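Local coordinates for protein cephalosporin acylase (Bacillus halodurans, PDB 2NLZ) that probably acts as an N-terminal nucleophile amidohydrolase of the gamma-glutamyltranspeptidase family, named a cephalosporin acylase although its own reaction has not been established, at residues I52-T56 and W126-A130; Q272-A276 and G441-P445; P435-M439 and H448-M452. The protein carries 1 engineered substitution. Numbering follows the deposited sequence.

Interaction 1: I52-T56 and W126-A130; sequences IATAT and WAELA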
# COMPACT_ATOMS: atom_id res chain seq x y z
N ILE D 52 -1.51 -39.70 5.27
CA ILE D 52 -2.77 -40.42 5.43
C ILE D 52 -3.51 -39.89 6.66
O ILE D 52 -4.71 -39.66 6.60
CB ILE D 52 -2.54 -41.95 5.53
CG1 ILE D 52 -1.86 -42.47 4.25
CG2 ILE D 52 -3.85 -42.69 5.72
CD1 ILE D 52 -1.20 -43.83 4.41
N ALA D 53 -2.79 -39.64 7.74
CA ALA D 53 -3.40 -39.07 8.94
C ALA D 53 -4.12 -37.77 8.63
O ALA D 53 -5.30 -37.60 8.95
CB ALA D 53 -2.35 -38.85 10.01
N THR D 54 -3.40 -36.88 7.97
CA THR D 54 -3.90 -35.57 7.60
C THR D 54 -5.03 -35.63 6.57
O THR D 54 -5.96 -34.84 6.63
CB THR D 54 -2.74 -34.73 7.04
OG1 THR D 54 -1.60 -34.86 7.89
CG2 THR D 54 -3.15 -33.27 6.94
N ALA D 55 -4.94 -36.57 5.63
CA ALA D 55 -5.94 -36.67 4.57
C ALA D 55 -7.27 -37.08 5.15
O ALA D 55 -8.30 -36.45 4.90
CB ALA D 55 -5.49 -37.66 3.51
N THR D 56 -7.24 -38.15 5.95
CA THR D 56 -8.43 -38.68 6.59
C THR D 56 -9.00 -37.70 7.60
O THR D 56 -10.22 -37.63 7.78
CB THR D 56 -8.17 -40.04 7.28
OG1 THR D 56 -7.02 -39.94 8.13
CG2 THR D 56 -7.95 -41.13 6.26
N TRP D 126 -5.58 -44.54 0.38
CA TRP D 126 -5.08 -44.50 1.74
C TRP D 126 -4.41 -45.83 2.08
O TRP D 126 -3.24 -45.86 2.44
CB TRP D 126 -6.20 -44.22 2.75
CG TRP D 126 -6.93 -42.92 2.57
CD1 TRP D 126 -6.46 -41.78 1.99
CD2 TRP D 126 -8.26 -42.61 3.03
NE1 TRP D 126 -7.42 -40.80 2.02
CE2 TRP D 126 -8.53 -41.28 2.66
CE3 TRP D 126 -9.25 -43.34 3.71
CZ2 TRP D 126 -9.76 -40.66 2.95
CZ3 TRP D 126 -10.46 -42.72 3.98
CH2 TRP D 126 -10.70 -41.39 3.61
N ALA D 127 -5.17 -46.91 1.94
CA ALA D 127 -4.71 -48.26 2.28
C ALA D 127 -3.44 -48.68 1.54
O ALA D 127 -2.48 -49.14 2.18
CB ALA D 127 -5.82 -49.27 2.02
N GLU D 128 -3.43 -48.51 0.22
CA GLU D 128 -2.26 -48.83 -0.60
C GLU D 128 -1.03 -48.01 -0.23
O GLU D 128 0.10 -48.52 -0.31
CB GLU D 128 -2.57 -48.67 -2.09
CG GLU D 128 -2.86 -49.99 -2.81
CD GLU D 128 -1.62 -50.82 -3.10
OE1 GLU D 128 -0.56 -50.25 -3.42
OE2 GLU D 128 -1.71 -52.07 -3.01
N LEU D 129 -1.24 -46.76 0.15
CA LEU D 129 -0.15 -45.89 0.57
C LEU D 129 0.45 -46.41 1.87
O LEU D 129 1.67 -46.43 2.03
CB LEU D 129 -0.67 -44.47 0.76
CG LEU D 129 0.11 -43.26 0.24
CD1 LEU D 129 1.11 -43.63 -0.82
CD2 LEU D 129 -0.89 -42.25 -0.31
N ALA D 130 -0.42 -46.86 2.77
CA ALA D 130 -0.01 -47.39 4.07
C ALA D 130 0.74 -48.70 3.92
O ALA D 130 1.84 -48.86 4.45
CB ALA D 130 -1.22 -47.58 4.97

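Interaction 2: Q272-A276 and G441-P445; sequences QGLVA and GFMQP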
# COMPACT_ATOMS: atom_id res chain seq x y z
N GLN D 272 -4.53 -33.69 -14.82
CA GLN D 272 -4.30 -32.55 -15.72
C GLN D 272 -2.97 -31.82 -15.52
O GLN D 272 -2.74 -30.75 -16.10
CB GLN D 272 -5.47 -31.54 -15.66
CG GLN D 272 -5.53 -30.69 -14.38
CD GLN D 272 -6.43 -29.48 -14.51
OE1 GLN D 272 -7.10 -29.09 -13.56
NE2 GLN D 272 -6.43 -28.85 -15.68
N GLY D 273 -2.08 -32.42 -14.72
CA GLY D 273 -0.77 -31.82 -14.43
C GLY D 273 0.05 -31.53 -15.67
O GLY D 273 0.88 -30.62 -15.69
N LEU D 274 -0.19 -32.32 -16.71
CA LEU D 274 0.35 -32.12 -18.04
C LEU D 274 0.37 -30.64 -18.46
O LEU D 274 1.35 -30.17 -19.03
CB LEU D 274 -0.52 -32.91 -19.02
CG LEU D 274 -0.02 -33.29 -20.40
CD1 LEU D 274 -0.01 -32.10 -21.35
CD2 LEU D 274 1.35 -33.88 -20.25
N VAL D 275 -0.72 -29.93 -18.16
CA VAL D 275 -0.91 -28.53 -18.56
C VAL D 275 0.18 -27.65 -17.98
O VAL D 275 0.80 -26.88 -18.71
CB VAL D 275 -2.30 -28.00 -18.15
CG1 VAL D 275 -2.42 -26.52 -18.47
CG2 VAL D 275 -3.39 -28.78 -18.86
N ALA D 276 0.42 -27.78 -16.68
CA ALA D 276 1.51 -27.05 -16.03
C ALA D 276 2.82 -27.29 -16.74
O ALA D 276 3.52 -26.35 -17.10
CB ALA D 276 1.62 -27.47 -14.57
N GLY D 441 -9.49 -26.34 -8.54
CA GLY D 441 -10.15 -26.71 -9.79
C GLY D 441 -9.28 -26.47 -11.01
O GLY D 441 -8.21 -27.06 -11.15
N PHE D 442 -9.74 -25.59 -11.90
CA PHE D 442 -8.99 -25.25 -13.12
C PHE D 442 -7.92 -24.17 -12.90
O PHE D 442 -7.16 -23.84 -13.82
CB PHE D 442 -9.95 -24.86 -14.24
CG PHE D 442 -10.74 -26.02 -14.79
CD1 PHE D 442 -12.06 -26.24 -14.38
CD2 PHE D 442 -10.18 -26.88 -15.72
CE1 PHE D 442 -12.80 -27.30 -14.89
CE2 PHE D 442 -10.92 -27.95 -16.23
CZ PHE D 442 -12.23 -28.16 -15.82
N MET D 443 -7.86 -23.63 -11.68
CA MET D 443 -6.75 -22.78 -11.26
C MET D 443 -5.46 -23.60 -11.12
O MET D 443 -4.34 -23.07 -11.29
CB MET D 443 -7.10 -22.09 -9.93
CG MET D 443 -5.91 -21.55 -9.11
SD MET D 443 -5.34 -19.95 -9.71
CE MET D 443 -3.79 -19.76 -8.82
N GLN D 444 -5.61 -24.89 -10.86
CA GLN D 444 -4.51 -25.73 -10.39
C GLN D 444 -3.21 -25.67 -11.21
O GLN D 444 -2.17 -25.31 -10.65
CB GLN D 444 -4.97 -27.18 -10.11
CG GLN D 444 -5.90 -27.25 -8.89
CD GLN D 444 -5.91 -28.59 -8.19
OE1 GLN D 444 -6.96 -29.10 -7.81
NE2 GLN D 444 -4.73 -29.17 -8.00
N PRO D 445 -3.28 -25.95 -12.52
CA PRO D 445 -2.04 -25.86 -13.29
C PRO D 445 -1.45 -24.44 -13.32
O PRO D 445 -0.22 -24.28 -13.29
CB PRO D 445 -2.47 -26.29 -14.69
CG PRO D 445 -3.75 -27.03 -14.50
CD PRO D 445 -4.42 -26.35 -13.36

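Interaction 3: P435-M439 and H448-M452; sequences PFGVM and HMQVM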
# COMPACT_ATOMS: atom_id res chain seq x y z
N PRO D 435 7.47 -31.40 -2.05
CA PRO D 435 6.09 -31.38 -2.51
C PRO D 435 5.50 -29.97 -2.54
O PRO D 435 5.83 -29.13 -1.69
CB PRO D 435 5.38 -32.25 -1.48
CG PRO D 435 6.17 -32.04 -0.22
CD PRO D 435 7.57 -31.64 -0.60
N PHE D 436 4.65 -29.73 -3.53
CA PHE D 436 3.92 -28.48 -3.64
C PHE D 436 2.58 -28.76 -4.30
O PHE D 436 2.42 -29.80 -4.96
CB PHE D 436 4.71 -27.44 -4.45
CG PHE D 436 4.81 -27.76 -5.92
CD1 PHE D 436 5.84 -28.53 -6.40
CD2 PHE D 436 3.87 -27.27 -6.82
CE1 PHE D 436 5.94 -28.82 -7.73
CE2 PHE D 436 3.96 -27.56 -8.16
CZ PHE D 436 5.00 -28.34 -8.61
N GLY D 437 1.63 -27.86 -4.11
CA GLY D 437 0.35 -27.92 -4.81
C GLY D 437 -0.42 -26.64 -4.60
O GLY D 437 -0.27 -25.99 -3.56
N VAL D 438 -1.21 -26.25 -5.60
CA VAL D 438 -2.17 -25.17 -5.41
C VAL D 438 -3.58 -25.59 -5.83
O VAL D 438 -3.95 -25.48 -7.00
CB VAL D 438 -1.77 -23.87 -6.12
CG1 VAL D 438 -2.73 -22.74 -5.72
CG2 VAL D 438 -0.36 -23.48 -5.75
N MET D 439 -4.31 -26.10 -4.85
CA MET D 439 -5.78 -26.23 -4.80
C MET D 439 -6.57 -25.27 -5.71
O MET D 439 -6.20 -24.11 -5.85
CB MET D 439 -6.16 -25.95 -3.33
CG MET D 439 -7.44 -26.53 -2.81
SD MET D 439 -8.92 -25.61 -3.26
CE MET D 439 -8.50 -23.93 -2.89
N HIS D 448 0.35 -23.98 -10.20
CA HIS D 448 1.59 -24.73 -10.33
C HIS D 448 2.62 -23.94 -11.14
O HIS D 448 3.80 -23.90 -10.78
CB HIS D 448 1.32 -26.09 -10.99
CG HIS D 448 0.80 -27.13 -10.05
ND1 HIS D 448 1.14 -28.46 -10.16
CD2 HIS D 448 -0.03 -27.04 -8.98
CE1 HIS D 448 0.54 -29.15 -9.20
NE2 HIS D 448 -0.18 -28.31 -8.48
N MET D 449 2.18 -23.31 -12.23
CA MET D 449 3.11 -22.54 -13.04
C MET D 449 3.64 -21.35 -12.25
O MET D 449 4.82 -21.03 -12.34
CB MET D 449 2.48 -22.05 -14.35
CG MET D 449 3.53 -21.61 -15.37
SD MET D 449 2.99 -20.83 -16.92
CE MET D 449 1.97 -19.55 -16.26
N GLN D 450 2.75 -20.72 -11.48
CA GLN D 450 3.15 -19.54 -10.72
C GLN D 450 4.13 -19.87 -9.60
O GLN D 450 5.19 -19.24 -9.55
CB GLN D 450 1.95 -18.71 -10.25
CG GLN D 450 1.27 -17.98 -11.41
CD GLN D 450 -0.13 -17.48 -11.08
OE1 GLN D 450 -0.29 -16.47 -10.40
NE2 GLN D 450 -1.15 -18.16 -11.58
N VAL D 451 3.84 -20.87 -8.76
CA VAL D 451 4.78 -21.22 -7.68
C VAL D 451 6.12 -21.71 -8.23
O VAL D 451 7.16 -21.44 -7.64
CB VAL D 451 4.24 -22.22 -6.60
CG1 VAL D 451 2.92 -21.76 -6.02
CG2 VAL D 451 4.11 -23.62 -7.16
N MET D 452 6.08 -22.42 -9.37
CA MET D 452 7.32 -22.92 -9.97
C MET D 452 8.21 -21.79 -10.47
O MET D 452 9.43 -21.79 -10.24
CB MET D 452 7.06 -23.96 -11.08
CG MET D 452 6.75 -25.38 -10.57
SD MET D 452 7.99 -26.05 -9.44
CE MET D 452 7.39 -25.56 -7.82
O HOH W 1 -2.49 -28.32 -6.82

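Interaction 1: I52-T56 and W126-A130
Two helices of an outer layer of the alpha-beta-beta-alpha (Ntn hydrolase) fold pack here nearly antiparallel: the axes of the short segments approach to 11.0 Å, with 168° between their directions. Side-chain conformation decides how that gap is filled. Ile52, in the m,t rotamer, extends its CD1 along the facing helix, reaching Trp126 O at 3.5 Å, Leu129 CB at 3.7 Å and Ala130 CB at 3.8 Å. Trp126 (chi1 -60°, chi2 -25°) swings its indole the other way, under Ala55 and Thr56; its NE1 is hydrogen-bonded to Gln375 of strand 370-376, where Phe373 also packs against Ala55, Trp126 and Leu129. No hydrogen bond joins the two segments. Thr56 adopts p, which puts OG1 within 2.8 Å of Ile52 O and 3.0 Å of Ala53 O in its own helix and turns the methyl outward. That methyl makes a CH-pi contact: Thr56 CG2 stands 3.4 Å from the centroid of the six-membered ring of Trp126, only 6° off the ring normal.

Interaction 2: Q272-A276 and G441-P445
Pro445 and Gln272 bury the most surface in this contact, 97 and 72 Å², and Ala276 follows with 28 Å². All three direct their CA-to-CB bonds toward the facing segment, and the backbones come closest at Ala276 and Pro445, whose CA atoms are 4.6 Å apart. That short spacing is possible because a compact pyrrolidine ring meets a methyl and bare backbone: Pro445 CB lies 3.8 Å from Ala276 N and 4.3 Å from Ala276 CB. Val275 closes over the same ring, with CG1 3.8 Å from Pro445 CB. Gln272, in the p,t conformation, stretches along the proline, its CD 3.6 Å from Pro445 CG, and brings its carboxamide beside the carbonyl of Gly441 and the ring of Phe442. The turn at Gln272 is tied to the helix that follows by a hydrogen bond from Val275 N to Gln272 O, 3.0 Å. Phe308 of helix 294-314 touches Gln272, Val275 and Phe442, adding an aromatic wall. The contact thus joins the N-terminal ends of helices 274-283 and 444-457 together with the loops leading into them, neighbours in one helical layer of the alpha-beta-beta-alpha fold of Ntn hydrolases.

Interaction 3: P435-M439 and H448-M452
An imidazole serving as the face of an aromatic pair is the striking feature of this contact: the edge of Phe436 points at the ring of His448 in a T-shaped (edge-to-face) stack, with centroids 4.9 Å apart and planes at 62°. The setting is a helix packed on a beta-sheet in the Ntn hydrolase alpha-beta-beta-alpha fold. Strand 431-438 leads through a short loop into helix 444-457, which doubles back across it; the local axes pass 8.3 Å apart with 133° between their directions. Phe436 has a second partner, since Met452 CE sits 3.5 Å from its ring centroid and 11° off the normal, while the sulfur makes an oblique Met-aromatic contact, SD lying 4.3 Å from that centroid. Val451 fills the space between, its CG2 3.7 Å from Phe436 CD2 and its CG1 3.7 Å from Val438 CG2. The backbone of the strand also meets the imidazole directly, Gly437 CA lying 3.7 Å from His448 NE2. The imidazole is anchored at both nitrogens: ND1 is hydrogen-bonded to Glu266 on strand 262-266, and NE2 to a water at 2.8 Å. The same water accepts a weak hydrogen bond from the strand, its oxygen 2.7 Å from Val438 N.

In the fold
All three contacts are buried, but interaction 1 lies apart from the other two. Interaction 1 packs helices against strand 370-376 of one sheet; interaction 3 packs a helix on strand 431-438 of the other, whose Pro435 faces Met370 and Ser372 across the interior. Their centres are 22 Å apart and they do not touch. Interactions 2 and 3 share helix 444-457, lie 9 Å apart between centres and meet directly, with Ala276 CB 3.8 Å from His448 CB. Chemistry follows place: the helix pair relies on aliphatic contacts and a methyl over indole, the two helix starts on a proline ring, and the strand-helix contact on aromatic rings, a methionine and an ordered water.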